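PDB 6IV9: Cas13d from uncultured Ruminococcus sp, which binds CRISPR RNA and probably uses its two HEPN domains for crRNA maturation and cleavage of target RNA. Local coordinates for residues I190-N195 with T830-L835; Y219-H224 with G236-S241; S243-L248 with H279-V284; D247-K252 with A272-V277. The protein carries 2 engineered substitutions. All coordinates share one frame; numbering follows the deposited sequence.

Contact 1: I190-N195 with T830-L835; sequences IVYALN and TVVREL
With CG anti to the backbone N (chi1 165°), the ring of Tyr192 leaves helix 168-197 and points at the short helix 830-833, where Val832 and Arg833 receive it. In both of these residues the first torsion is also trans, which brings Val832 CG1 and the Arg833 chain out toward the tyrosine. The phenol end does most of the touching: Tyr192 OH lies 4.0 Å from Val832 CG1 and 4.0 Å from Arg833 CB. It also passes 3.7 Å from Arg833 N, too far for a hydrogen bond; instead the hydroxyl bonds to the carbonyl oxygen of Tyr638. Tyrosine suits this place because it is long enough to bridge two backbones 9.5 Å apart (Tyr192 CA to Thr830 CA) and brings a polar tip with a partner of its own. Arg833 NE stands at the ring edge, 4.2 Å from Tyr192 CE1, but the side chain is modelled in two conformers, so this approach is doubtful. The contact probably joins the two HEPN domains, since helix 267-291 leads into one R-x4-H motif and helix 830-833 directly follows the other. Around the pair, helix 713-760 packs on Val832 through Val735 and Val739, helix 848-861 lies beside Thr830 and Val831, and helix 267-291 meets Ile190, Val191 and Leu194 through Val284 and Leu281.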
loop_
_atom_site.group_PDB
_atom_site.type_symbol
_atom_site.label_atom_id
_atom_site.label_comp_id
_atom_site.label_asym_id
_atom_site.label_seq_id
_atom_site.Cartn_x
_atom_site.Cartn_y
_atom_site.Cartn_z
ATOM N N ILE A 190 3.240 -7.032 8.513
ATOM C CA ILE A 190 2.217 -7.784 9.295
ATOM C C ILE A 190 2.898 -8.680 10.337
ATOM O O ILE A 190 2.480 -8.694 11.459
ATOM C CB ILE A 190 1.311 -8.605 8.361
ATOM C CG1 ILE A 190 0.503 -7.712 7.422
ATOM C CG2 ILE A 190 0.442 -9.533 9.184
ATOM C CD1 ILE A 190 -0.238 -8.455 6.351
ATOM N N VAL A 191 3.948 -9.379 9.951
ATOM C CA VAL A 191 4.641 -10.274 10.913
ATOM C C VAL A 191 5.191 -9.424 12.063
ATOM O O VAL A 191 5.122 -9.852 13.187
ATOM C CB VAL A 191 5.750 -11.068 10.210
ATOM C CG1 VAL A 191 6.636 -11.785 11.200
ATOM C CG2 VAL A 191 5.176 -12.039 9.208
ATOM N N TYR A 192 5.759 -8.271 11.747
ATOM C CA TYR A 192 6.290 -7.401 12.818
ATOM C C TYR A 192 5.148 -6.946 13.725
ATOM O O TYR A 192 5.290 -6.989 14.912
ATOM C CB TYR A 192 7.000 -6.190 12.221
ATOM C CG TYR A 192 7.244 -5.091 13.216
ATOM C CD1 TYR A 192 8.210 -5.206 14.191
ATOM C CD2 TYR A 192 6.478 -3.949 13.198
ATOM C CE1 TYR A 192 8.423 -4.202 15.116
ATOM C CE2 TYR A 192 6.680 -2.935 14.111
ATOM C CZ TYR A 192 7.651 -3.062 15.079
ATOM O OH TYR A 192 7.831 -2.045 15.957
ATOM N N ALA A 193 4.029 -6.556 13.144
ATOM C CA ALA A 193 2.890 -6.075 13.948
ATOM C C ALA A 193 2.398 -7.187 14.880
ATOM O O ALA A 193 2.145 -6.916 16.030
ATOM C CB ALA A 193 1.795 -5.623 13.037
ATOM N N LEU A 194 2.284 -8.403 14.372
ATOM C CA LEU A 194 1.805 -9.527 15.212
ATOM C C LEU A 194 2.789 -9.790 16.354
ATOM O O LEU A 194 2.336 -9.960 17.454
ATOM C CB LEU A 194 1.587 -10.743 14.317
ATOM C CG LEU A 194 0.383 -10.595 13.400
ATOM C CD1 LEU A 194 0.372 -11.660 12.334
ATOM C CD2 LEU A 194 -0.894 -10.621 14.206
ATOM N N ASN A 195 4.085 -9.791 16.076
ATOM C CA ASN A 195 5.103 -9.970 17.137
ATOM C C ASN A 195 5.051 -8.802 18.125
ATOM O O ASN A 195 5.162 -9.028 19.314
ATOM C CB ASN A 195 6.507 -10.119 16.571
ATOM C CG ASN A 195 6.761 -11.541 16.133
ATOM O OD1 ASN A 195 6.988 -12.395 16.959
ATOM N ND2 ASN A 195 6.649 -11.807 14.852
ATOM N N THR A 830 13.471 -2.817 13.274
ATOM C CA THR A 830 14.228 -2.422 14.488
ATOM C C THR A 830 14.255 -0.903 14.642
ATOM O O THR A 830 14.204 -0.431 15.744
ATOM C CB THR A 830 15.645 -2.985 14.449
ATOM O OG1 THR A 830 15.486 -4.384 14.294
ATOM C CG2 THR A 830 16.430 -2.650 15.694
ATOM N N VAL A 831 14.316 -0.178 13.543
ATOM C CA VAL A 831 14.375 1.299 13.649
ATOM C C VAL A 831 13.099 1.778 14.329
ATOM O O VAL A 831 13.172 2.660 15.135
ATOM C CB VAL A 831 14.529 1.929 12.260
ATOM C CG1 VAL A 831 14.197 3.400 12.272
ATOM C CG2 VAL A 831 15.907 1.681 11.684
ATOM N N VAL A 832 11.960 1.251 13.915
ATOM C CA VAL A 832 10.675 1.666 14.536
ATOM C C VAL A 832 10.636 1.184 15.978
ATOM O O VAL A 832 10.295 1.941 16.841
ATOM C CB VAL A 832 9.461 1.177 13.740
ATOM C CG1 VAL A 832 8.181 1.600 14.422
ATOM C CG2 VAL A 832 9.520 1.724 12.337
ATOM N N ARG A 833 10.930 -0.096 16.170
ATOM C CA ARG A 833 11.130 -0.574 17.621
ATOM C C ARG A 833 12.005 0.111 18.647
ATOM O O ARG A 833 11.538 0.357 19.722
ATOM C CB ARG A 833 11.486 -2.061 17.588
ATOM C CG ARG A 833 11.429 -2.714 18.957
ATOM C CD ARG A 833 11.669 -4.199 18.889
ATOM N NE ARG A 833 10.399 -4.875 18.707
ATOM C CZ ARG A 833 9.600 -5.245 19.698
ATOM N NH1 ARG A 833 10.093 -5.438 20.905
ATOM N NH2 ARG A 833 8.311 -5.423 19.476
ATOM N N GLU A 834 13.140 0.615 18.173
ATOM C CA GLU A 834 14.188 1.285 18.976
ATOM C C GLU A 834 14.188 2.801 18.765
ATOM O O GLU A 834 15.113 3.427 19.191
ATOM C CB GLU A 834 15.526 0.707 18.525
ATOM C CG GLU A 834 15.638 -0.784 18.705
ATOM C CD GLU A 834 15.612 -1.224 20.150
ATOM O OE1 GLU A 834 16.317 -0.622 20.943
ATOM O OE2 GLU A 834 14.888 -2.163 20.471
ATOM N N LEU A 835 13.137 3.351 18.173
ATOM C CA LEU A 835 13.095 4.788 17.829
ATOM C C LEU A 835 13.282 5.643 19.078
ATOM O O LEU A 835 14.085 6.536 19.053
ATOM C CB LEU A 835 11.679 5.050 17.324
ATOM C CG LEU A 835 11.501 5.969 16.131
ATOM C CD1 LEU A 835 10.205 6.734 16.253
ATOM C CD2 LEU A 835 12.680 6.881 15.910
#

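Contact 2: Y219-H224 with G236-S241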
loop_
_atom_site.group_PDB
_atom_site.type_symbol
_atom_site.label_atom_id
_atom_site.label_comp_id
_atom_site.label_asym_id
_atom_site.label_seq_id
_atom_site.Cartn_x
_atom_site.Cartn_y
_atom_site.Cartn_z
ATOM N N TYR A 219 -5.491 -27.200 11.968
ATOM C CA TYR A 219 -5.612 -26.691 13.354
ATOM C C TYR A 219 -5.417 -27.855 14.330
ATOM O O TYR A 219 -4.810 -27.681 15.351
ATOM C CB TYR A 219 -6.937 -25.961 13.531
ATOM C CG TYR A 219 -7.156 -25.331 14.879
ATOM C CD1 TYR A 219 -6.407 -24.254 15.301
ATOM C CD2 TYR A 219 -8.116 -25.820 15.740
ATOM C CE1 TYR A 219 -6.604 -23.675 16.535
ATOM C CE2 TYR A 219 -8.324 -25.255 16.982
ATOM C CZ TYR A 219 -7.573 -24.171 17.379
ATOM O OH TYR A 219 -7.780 -23.606 18.590
ATOM N N GLU A 220 -5.914 -29.027 13.966
ATOM C CA GLU A 220 -5.801 -30.205 14.853
ATOM C C GLU A 220 -4.332 -30.540 15.064
ATOM O O GLU A 220 -3.939 -30.719 16.195
ATOM C CB GLU A 220 -6.508 -31.379 14.193
ATOM C CG GLU A 220 -6.151 -32.711 14.805
ATOM C CD GLU A 220 -6.867 -32.977 16.109
ATOM O OE1 GLU A 220 -6.501 -33.943 16.784
ATOM O OE2 GLU A 220 -7.788 -32.232 16.431
ATOM N N VAL A 221 -3.551 -30.571 13.996
ATOM C CA VAL A 221 -2.099 -30.860 14.142
ATOM C C VAL A 221 -1.434 -29.755 14.962
ATOM O O VAL A 221 -0.583 -30.063 15.770
ATOM C CB VAL A 221 -1.414 -31.020 12.778
ATOM C CG1 VAL A 221 0.088 -31.090 12.925
ATOM C CG2 VAL A 221 -1.938 -32.229 12.038
ATOM N N PHE A 222 -1.824 -28.506 14.730
ATOM C CA PHE A 222 -1.225 -27.356 15.444
ATOM C C PHE A 222 -1.480 -27.453 16.946
ATOM O O PHE A 222 -0.580 -27.189 17.685
ATOM C CB PHE A 222 -1.879 -26.073 14.941
ATOM C CG PHE A 222 -1.454 -24.797 15.615
ATOM C CD1 PHE A 222 -0.131 -24.419 15.642
ATOM C CD2 PHE A 222 -2.386 -23.954 16.181
ATOM C CE1 PHE A 222 0.253 -23.230 16.225
ATOM C CE2 PHE A 222 -2.002 -22.769 16.772
ATOM C CZ PHE A 222 -0.683 -22.413 16.794
ATOM N N THR A 223 -2.698 -27.792 17.339
ATOM C CA THR A 223 -3.081 -27.842 18.771
ATOM C C THR A 223 -2.697 -29.171 19.429
ATOM O O THR A 223 -2.622 -29.190 20.643
ATOM C CB THR A 223 -4.533 -27.402 18.959
ATOM O OG1 THR A 223 -5.339 -28.268 18.178
ATOM C CG2 THR A 223 -4.764 -25.978 18.516
ATOM N N HIS A 224 -2.456 -30.216 18.644
ATOM C CA HIS A 224 -2.052 -31.534 19.196
ATOM C C HIS A 224 -0.839 -32.035 18.426
ATOM O O HIS A 224 -0.958 -33.054 17.764
ATOM C CB HIS A 224 -3.193 -32.540 19.059
ATOM C CG HIS A 224 -4.477 -32.072 19.631
ATOM N ND1 HIS A 224 -4.691 -32.003 20.970
ATOM C CD2 HIS A 224 -5.607 -31.652 19.046
ATOM C CE1 HIS A 224 -5.902 -31.562 21.192
ATOM N NE2 HIS A 224 -6.479 -31.340 20.036
ATOM N N GLY A 236 8.351 -29.954 18.746
ATOM C CA GLY A 236 8.749 -28.904 19.697
ATOM C C GLY A 236 8.570 -27.527 19.099
ATOM O O GLY A 236 8.183 -26.624 19.830
ATOM N N ASN A 237 8.862 -27.387 17.810
ATOM C CA ASN A 237 8.730 -26.099 17.096
ATOM C C ASN A 237 7.264 -25.675 17.120
ATOM O O ASN A 237 6.988 -24.531 17.388
ATOM C CB ASN A 237 9.215 -26.233 15.659
ATOM C CG ASN A 237 10.719 -26.148 15.554
ATOM O OD1 ASN A 237 11.391 -25.797 16.515
ATOM N ND2 ASN A 237 11.247 -26.470 14.389
ATOM N N ILE A 238 6.369 -26.607 16.842
ATOM C CA ILE A 238 4.920 -26.290 16.850
ATOM C C ILE A 238 4.517 -25.840 18.253
ATOM O O ILE A 238 3.795 -24.876 18.357
ATOM C CB ILE A 238 4.107 -27.487 16.351
ATOM C CG1 ILE A 238 4.386 -27.764 14.875
ATOM C CG2 ILE A 238 2.637 -27.257 16.615
ATOM C CD1 ILE A 238 3.785 -29.031 14.360
ATOM N N LYS A 239 5.015 -26.506 19.293
ATOM C CA LYS A 239 4.659 -26.141 20.683
ATOM C C LYS A 239 5.139 -24.732 21.002
ATOM O O LYS A 239 4.440 -24.036 21.695
ATOM C CB LYS A 239 5.249 -27.151 21.662
ATOM C CG LYS A 239 4.655 -28.541 21.561
ATOM C CD LYS A 239 4.112 -29.040 22.873
ATOM C CE LYS A 239 4.127 -30.546 22.968
ATOM N NZ LYS A 239 5.098 -31.113 22.009
ATOM N N LYS A 240 6.308 -24.353 20.514
ATOM C CA LYS A 240 6.807 -22.988 20.761
ATOM C C LYS A 240 5.831 -21.982 20.149
ATOM O O LYS A 240 5.552 -20.996 20.788
ATOM C CB LYS A 240 8.178 -22.806 20.114
ATOM C CG LYS A 240 9.326 -23.559 20.761
ATOM C CD LYS A 240 10.643 -22.898 20.436
ATOM C CE LYS A 240 11.861 -23.732 20.761
ATOM N NZ LYS A 240 13.020 -22.869 21.089
ATOM N N SER A 241 5.358 -22.240 18.932
ATOM C CA SER A 241 4.433 -21.296 18.265
ATOM C C SER A 241 3.059 -21.350 18.931
ATOM O O SER A 241 2.447 -20.324 19.049
ATOM C CB SER A 241 4.364 -21.536 16.784
ATOM O OG SER A 241 3.743 -22.762 16.492
#
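Helix 219-223 and helix 232-251 run almost at right angles, 92° between their directions, and come within 10.1 Å axis to axis, with Phe222 and Ile238 at the nearest point of the backbones. Ile238 makes the main approach from the second helix. Its CG2 stands anti to the backbone N (chi1, measured to CG1, is -66°), which pushes this methyl across the gap until it lies 3.4 Å from Phe222 O and 4.1 Å from Phe222 CD1. The beta-branched side chain suits the site, since its second branch is left to reach another neighbour: Ile238 CD1 approaches Val221 CG1 at 4.5 Å. The cost is that the methyl helps to bury the carbonyl oxygen of Phe222, which finds no hydrogen-bond partner in the model. Phe222 turns its ring edge to the second helix. There Ser241 OG, which donates to Ile238 O at 2.8 Å, lies in the ring plane, 3.5 Å from Phe222 CE1, at the weakly positive ring edge. Serine is small enough for this place and has an acceptor of its own on its helix. Elsewhere the same ring stacks on Tyr278 and meets Phe245 edge to face, which makes Phe222 a shared wedge between helices. Two consecutive helices packed crosswise, in the manner of an alpha-alpha corner, here lie at the periphery of what is probably the first HEPN domain, whose fold is an all-helical bundle.

Contact 3: S243-L248 with H279-V284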
loop_
_atom_site.group_PDB
_atom_site.type_symbol
_atom_site.label_atom_id
_atom_site.label_comp_id
_atom_site.label_asym_id
_atom_site.label_seq_id
_atom_site.Cartn_x
_atom_site.Cartn_y
_atom_site.Cartn_z
ATOM N N SER A 243 2.418 -21.826 22.021
ATOM C CA SER A 243 2.533 -21.042 23.266
ATOM C C SER A 243 2.461 -19.544 22.948
ATOM O O SER A 243 1.786 -18.823 23.657
ATOM C CB SER A 243 3.776 -21.459 23.985
ATOM O OG SER A 243 4.162 -20.490 24.924
ATOM N N LYS A 244 3.136 -19.115 21.882
ATOM C CA LYS A 244 3.092 -17.700 21.436
ATOM C C LYS A 244 1.672 -17.355 20.975
ATOM O O LYS A 244 1.247 -16.256 21.205
ATOM C CB LYS A 244 4.159 -17.444 20.374
ATOM C CG LYS A 244 5.571 -17.343 20.917
ATOM C CD LYS A 244 5.805 -16.031 21.595
ATOM C CE LYS A 244 7.253 -15.742 21.918
ATOM N NZ LYS A 244 7.704 -14.457 21.331
ATOM N N PHE A 245 0.991 -18.294 20.336
ATOM C CA PHE A 245 -0.385 -18.075 19.827
ATOM C C PHE A 245 -1.317 -17.782 21.005
ATOM O O PHE A 245 -2.085 -16.857 20.954
ATOM C CB PHE A 245 -0.827 -19.327 19.072
ATOM C CG PHE A 245 -2.238 -19.354 18.544
ATOM C CD1 PHE A 245 -2.600 -18.626 17.430
ATOM C CD2 PHE A 245 -3.188 -20.173 19.118
ATOM C CE1 PHE A 245 -3.886 -18.680 16.933
ATOM C CE2 PHE A 245 -4.477 -20.225 18.623
ATOM C CZ PHE A 245 -4.819 -19.485 17.525
ATOM N N ASN A 246 -1.209 -18.575 22.062
ATOM C CA ASN A 246 -2.024 -18.338 23.277
ATOM C C ASN A 246 -1.641 -16.991 23.886
ATOM O O ASN A 246 -2.508 -16.316 24.348
ATOM C CB ASN A 246 -1.936 -19.493 24.263
ATOM C CG ASN A 246 -2.670 -20.710 23.770
ATOM O OD1 ASN A 246 -3.786 -20.601 23.313
ATOM N ND2 ASN A 246 -2.041 -21.857 23.838
ATOM N N ASP A 247 -0.365 -16.631 23.848
ATOM C CA ASP A 247 0.082 -15.331 24.400
ATOM C C ASP A 247 -0.624 -14.208 23.639
ATOM O O ASP A 247 -1.113 -13.301 24.263
ATOM C CB ASP A 247 1.593 -15.176 24.254
ATOM C CG ASP A 247 2.416 -15.984 25.237
ATOM O OD1 ASP A 247 1.878 -16.354 26.266
ATOM O OD2 ASP A 247 3.589 -16.232 24.954
ATOM N N LEU A 248 -0.683 -14.310 22.317
ATOM C CA LEU A 248 -1.357 -13.285 21.490
ATOM C C LEU A 248 -2.850 -13.235 21.815
ATOM O O LEU A 248 -3.390 -12.173 21.890
ATOM C CB LEU A 248 -1.133 -13.623 20.017
ATOM C CG LEU A 248 -1.683 -12.605 19.029
ATOM C CD1 LEU A 248 -1.121 -11.229 19.299
ATOM C CD2 LEU A 248 -1.368 -13.018 17.614
ATOM N N HIS A 279 -5.618 -19.934 10.998
ATOM C CA HIS A 279 -5.550 -20.029 9.522
ATOM C C HIS A 279 -4.998 -18.726 8.939
ATOM O O HIS A 279 -4.239 -18.789 7.992
ATOM C CB HIS A 279 -6.937 -20.345 8.972
ATOM C CG HIS A 279 -7.361 -21.750 9.219
ATOM N ND1 HIS A 279 -8.654 -22.151 9.148
ATOM C CD2 HIS A 279 -6.655 -22.843 9.541
ATOM C CE1 HIS A 279 -8.725 -23.423 9.407
ATOM N NE2 HIS A 279 -7.530 -23.863 9.646
ATOM N N MET A 280 -5.429 -17.595 9.474
ATOM C CA MET A 280 -4.950 -16.292 8.963
ATOM C C MET A 280 -3.441 -16.175 9.191
ATOM O O MET A 280 -2.746 -15.861 8.258
ATOM C CB MET A 280 -5.692 -15.151 9.664
ATOM C CG MET A 280 -7.164 -15.107 9.332
ATOM S SD MET A 280 -8.169 -13.945 10.269
ATOM C CE MET A 280 -7.682 -12.390 9.534
ATOM N N LEU A 281 -2.969 -16.483 10.392
ATOM C CA LEU A 281 -1.530 -16.371 10.719
ATOM C C LEU A 281 -0.712 -17.358 9.892
ATOM O O LEU A 281 0.290 -16.985 9.379
ATOM C CB LEU A 281 -1.347 -16.657 12.207
ATOM C CG LEU A 281 -2.096 -15.731 13.149
ATOM C CD1 LEU A 281 -1.784 -16.076 14.584
ATOM C CD2 LEU A 281 -1.766 -14.293 12.868
ATOM N N ALA A 282 -1.181 -18.587 9.777
ATOM C CA ALA A 282 -0.460 -19.615 9.007
ATOM C C ALA A 282 -0.364 -19.185 7.540
ATOM O O ALA A 282 0.634 -19.437 6.931
ATOM C CB ALA A 282 -1.167 -20.927 9.156
ATOM N N ILE A 283 -1.419 -18.605 6.992
ATOM C CA ILE A 283 -1.376 -18.137 5.578
ATOM C C ILE A 283 -0.352 -17.009 5.444
ATOM O O ILE A 283 0.426 -17.042 4.536
ATOM C CB ILE A 283 -2.764 -17.721 5.080
ATOM C CG1 ILE A 283 -3.640 -18.943 4.836
ATOM C CG2 ILE A 283 -2.644 -16.872 3.839
ATOM C CD1 ILE A 283 -5.087 -18.637 4.688
ATOM N N VAL A 284 -0.334 -16.084 6.394
ATOM C CA VAL A 284 0.648 -14.970 6.359
ATOM C C VAL A 284 2.049 -15.579 6.416
ATOM O O VAL A 284 2.882 -15.167 5.663
ATOM C CB VAL A 284 0.412 -14.003 7.529
ATOM C CG1 VAL A 284 1.600 -13.098 7.754
ATOM C CG2 VAL A 284 -0.841 -13.184 7.330
#
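Leu281 of helix 267-291 reaches out to Phe245 and Leu248 of helix 232-251, an apolar helix-to-helix contact inside a bundle that is probably the first HEPN domain. The second segment begins with His279, which takes no part here; its ND1 bonds to Thr317 and its NE2 to Glu313, both on helix 312-330. Met280 follows, packing its flexible side chain on Leu321 and Met504. Leu281 is then the residue that enters the contact. Its CG lies beside the backbone N (chi1 -60°) and the rest is extended (chi2 -177°), so CD1 projects far enough to bridge helices whose nearest CA atoms, those of Phe245 and Leu281, are 9.3 Å apart. A leucine fits here because two methyls at the end of one stem can serve two neighbours: CD1 goes to helix 232-251, while the other branch, CD2, touches Leu194 of helix 168-197. Ala282 and Ile283 both touch Tyr314, and Val284 packs on Leu505 and Met210. All six residues of 279-284 are buried, and each has a partner in the surrounding helices or loops. On the facing helix, Leu248 lends CD2, 4.3 Å from Leu281 CD1. Phe245 receives that same methyl in the plane of its ring at the edge, with Leu281 CD1 3.9 Å from CD1 and 4.1 Å from CE1 of the phenylalanine.

Contact 4: D247-K252 with A272-V277; sequences DLLKTK and AYKKRV
Leu249, which gives up more area than any other residue in the contact, sets one methyl against Lys274 and the other against Tyr273 of the facing helix. Its torsions, chi1 -66° and chi2 168°, aim CD1 at the lysine and CD2 at the tyrosine. CD1 lies 3.6 Å from Lys274 CD and 4.0 Å from Lys274 CG, the two side chains crossing at about a right angle. CD2 comes to 4.0 Å from Tyr273 CE2, approaching the ring obliquely. Lysine serves well at this partly exposed edge: its methylenes form an apolar wall for the leucine while the ammonium lies beyond the contact. Tyrosine offers a broad carbon surface and disposes of its hydroxyl elsewhere. Its ring is backed on one face by Val277 CG2, 3.6 Å above the plane, which limits where the ring can swing. No hydrogen bond or salt bridge crosses between 247-252 and 272-277, so cohesion here rests on dispersion and on the exclusion of water from carbon surfaces, with the tyrosine hydroxyl bonded to Leu259 O and the lysine ammonium only weakly paired with Glu271.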
loop_
_atom_site.group_PDB
_atom_site.type_symbol
_atom_site.label_atom_id
_atom_site.label_comp_id
_atom_site.label_asym_id
_atom_site.label_seq_id
_atom_site.Cartn_x
_atom_site.Cartn_y
_atom_site.Cartn_z
ATOM N N ASP A 247 -0.365 -16.631 23.848
ATOM C CA ASP A 247 0.082 -15.331 24.400
ATOM C C ASP A 247 -0.624 -14.208 23.639
ATOM O O ASP A 247 -1.113 -13.301 24.263
ATOM C CB ASP A 247 1.593 -15.176 24.254
ATOM C CG ASP A 247 2.416 -15.984 25.237
ATOM O OD1 ASP A 247 1.878 -16.354 26.266
ATOM O OD2 ASP A 247 3.589 -16.232 24.954
ATOM N N LEU A 248 -0.683 -14.310 22.317
ATOM C CA LEU A 248 -1.357 -13.285 21.490
ATOM C C LEU A 248 -2.850 -13.235 21.815
ATOM O O LEU A 248 -3.390 -12.173 21.890
ATOM C CB LEU A 248 -1.133 -13.623 20.017
ATOM C CG LEU A 248 -1.683 -12.605 19.029
ATOM C CD1 LEU A 248 -1.121 -11.229 19.299
ATOM C CD2 LEU A 248 -1.368 -13.018 17.614
ATOM N N LEU A 249 -3.482 -14.382 22.004
ATOM C CA LEU A 249 -4.929 -14.397 22.333
ATOM C C LEU A 249 -5.171 -13.706 23.682
ATOM O O LEU A 249 -6.167 -13.037 23.811
ATOM C CB LEU A 249 -5.435 -15.840 22.352
ATOM C CG LEU A 249 -5.426 -16.558 21.007
ATOM C CD1 LEU A 249 -5.662 -18.039 21.173
ATOM C CD2 LEU A 249 -6.425 -15.958 20.048
ATOM N N LYS A 250 -4.275 -13.919 24.637
ATOM C CA LYS A 250 -4.388 -13.354 26.006
ATOM C C LYS A 250 -4.292 -11.821 25.991
ATOM O O LYS A 250 -4.855 -11.196 26.864
ATOM C CB LYS A 250 -3.445 -14.094 26.956
ATOM C CG LYS A 250 -3.787 -15.564 27.138
ATOM C CD LYS A 250 -3.013 -16.308 28.206
ATOM C CE LYS A 250 -1.569 -16.549 27.851
ATOM N NZ LYS A 250 -1.005 -17.759 28.488
ATOM N N THR A 251 -3.578 -11.246 25.032
ATOM C CA THR A 251 -3.421 -9.771 25.011
ATOM C C THR A 251 -4.746 -9.063 24.766
ATOM O O THR A 251 -4.836 -7.939 25.186
ATOM C CB THR A 251 -2.372 -9.294 24.006
ATOM O OG1 THR A 251 -2.891 -9.434 22.691
ATOM C CG2 THR A 251 -1.046 -9.997 24.144
ATOM N N LYS A 252 -5.593 -9.653 23.927
ATOM C CA LYS A 252 -6.894 -9.104 23.473
ATOM C C LYS A 252 -6.669 -8.054 22.371
ATOM O O LYS A 252 -7.644 -7.493 21.884
ATOM C CB LYS A 252 -7.727 -8.555 24.631
ATOM C CG LYS A 252 -7.979 -9.512 25.780
ATOM C CD LYS A 252 -8.530 -10.827 25.334
ATOM C CE LYS A 252 -8.834 -11.783 26.466
ATOM N NZ LYS A 252 -8.872 -13.184 25.996
ATOM N N ALA A 272 -13.771 -22.232 17.368
ATOM C CA ALA A 272 -14.008 -21.803 15.978
ATOM C C ALA A 272 -13.254 -20.490 15.719
ATOM O O ALA A 272 -12.627 -20.372 14.692
ATOM C CB ALA A 272 -15.479 -21.662 15.734
ATOM N N TYR A 273 -13.307 -19.561 16.667
ATOM C CA TYR A 273 -12.594 -18.272 16.510
ATOM C C TYR A 273 -11.085 -18.506 16.441
ATOM O O TYR A 273 -10.467 -18.026 15.526
ATOM C CB TYR A 273 -12.949 -17.341 17.664
ATOM C CG TYR A 273 -12.002 -16.188 17.854
ATOM C CD1 TYR A 273 -12.043 -15.093 17.016
ATOM C CD2 TYR A 273 -11.059 -16.198 18.857
ATOM C CE1 TYR A 273 -11.178 -14.030 17.170
ATOM C CE2 TYR A 273 -10.180 -15.149 19.022
ATOM C CZ TYR A 273 -10.245 -14.057 18.181
ATOM O OH TYR A 273 -9.382 -13.027 18.333
ATOM N N LYS A 274 -10.539 -19.307 17.345
ATOM C CA LYS A 274 -9.080 -19.563 17.372
ATOM C C LYS A 274 -8.625 -20.221 16.069
ATOM O O LYS A 274 -7.576 -19.875 15.588
ATOM C CB LYS A 274 -8.722 -20.434 18.571
ATOM C CG LYS A 274 -9.017 -19.820 19.926
ATOM C CD LYS A 274 -8.238 -20.494 21.015
ATOM C CE LYS A 274 -9.071 -21.104 22.105
ATOM N NZ LYS A 274 -8.239 -21.891 23.037
ATOM N N LYS A 275 -9.422 -21.138 15.545
ATOM C CA LYS A 275 -9.082 -21.842 14.293
ATOM C C LYS A 275 -8.984 -20.826 13.148
ATOM O O LYS A 275 -8.056 -20.905 12.375
ATOM C CB LYS A 275 -10.166 -22.884 14.030
ATOM C CG LYS A 275 -9.950 -23.772 12.822
ATOM C CD LYS A 275 -11.042 -24.784 12.654
ATOM C CE LYS A 275 -10.610 -25.971 11.836
ATOM N NZ LYS A 275 -11.637 -27.035 11.816
ATOM N N ARG A 276 -9.926 -19.897 13.078
ATOM C CA ARG A 276 -9.910 -18.855 12.021
ATOM C C ARG A 276 -8.653 -17.993 12.166
ATOM O O ARG A 276 -8.029 -17.740 11.182
ATOM C CB ARG A 276 -11.167 -17.989 12.112
ATOM C CG ARG A 276 -12.438 -18.705 11.692
ATOM C CD ARG A 276 -13.567 -17.752 11.428
ATOM N NE ARG A 276 -13.944 -17.035 12.618
ATOM C CZ ARG A 276 -14.905 -17.404 13.449
ATOM N NH1 ARG A 276 -15.524 -18.554 13.283
ATOM N NH2 ARG A 276 -15.248 -16.608 14.439
ATOM N N VAL A 277 -8.315 -17.591 13.384
ATOM C CA VAL A 277 -7.100 -16.763 13.620
ATOM C C VAL A 277 -5.861 -17.563 13.224
ATOM O O VAL A 277 -5.006 -17.023 12.559
ATOM C CB VAL A 277 -7.021 -16.265 15.073
ATOM C CG1 VAL A 277 -5.727 -15.536 15.334
ATOM C CG2 VAL A 277 -8.194 -15.388 15.413
#

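Contacts 2, 3 and 4 all draw on helix 232-251, and contacts 3 and 4 also share helix 267-291, pairing successive turns of the same two helices. Contact 3 is wholly buried and purely hydrocarbon; contact 4, one step toward the surface, replaces part of that with the stem of a lysine. Phe245 links them, touching Lys274 O and Val277 of contact 4. The centre of contact 1 lies nearest the chain centre, about 17 Å away, and this contact alone joins segments distant in sequence, setting a phenol against a valine and an arginine stem. Contact 2 is the most peripheral, yet its touching residues are mostly buried, among them a carbonyl without a partner.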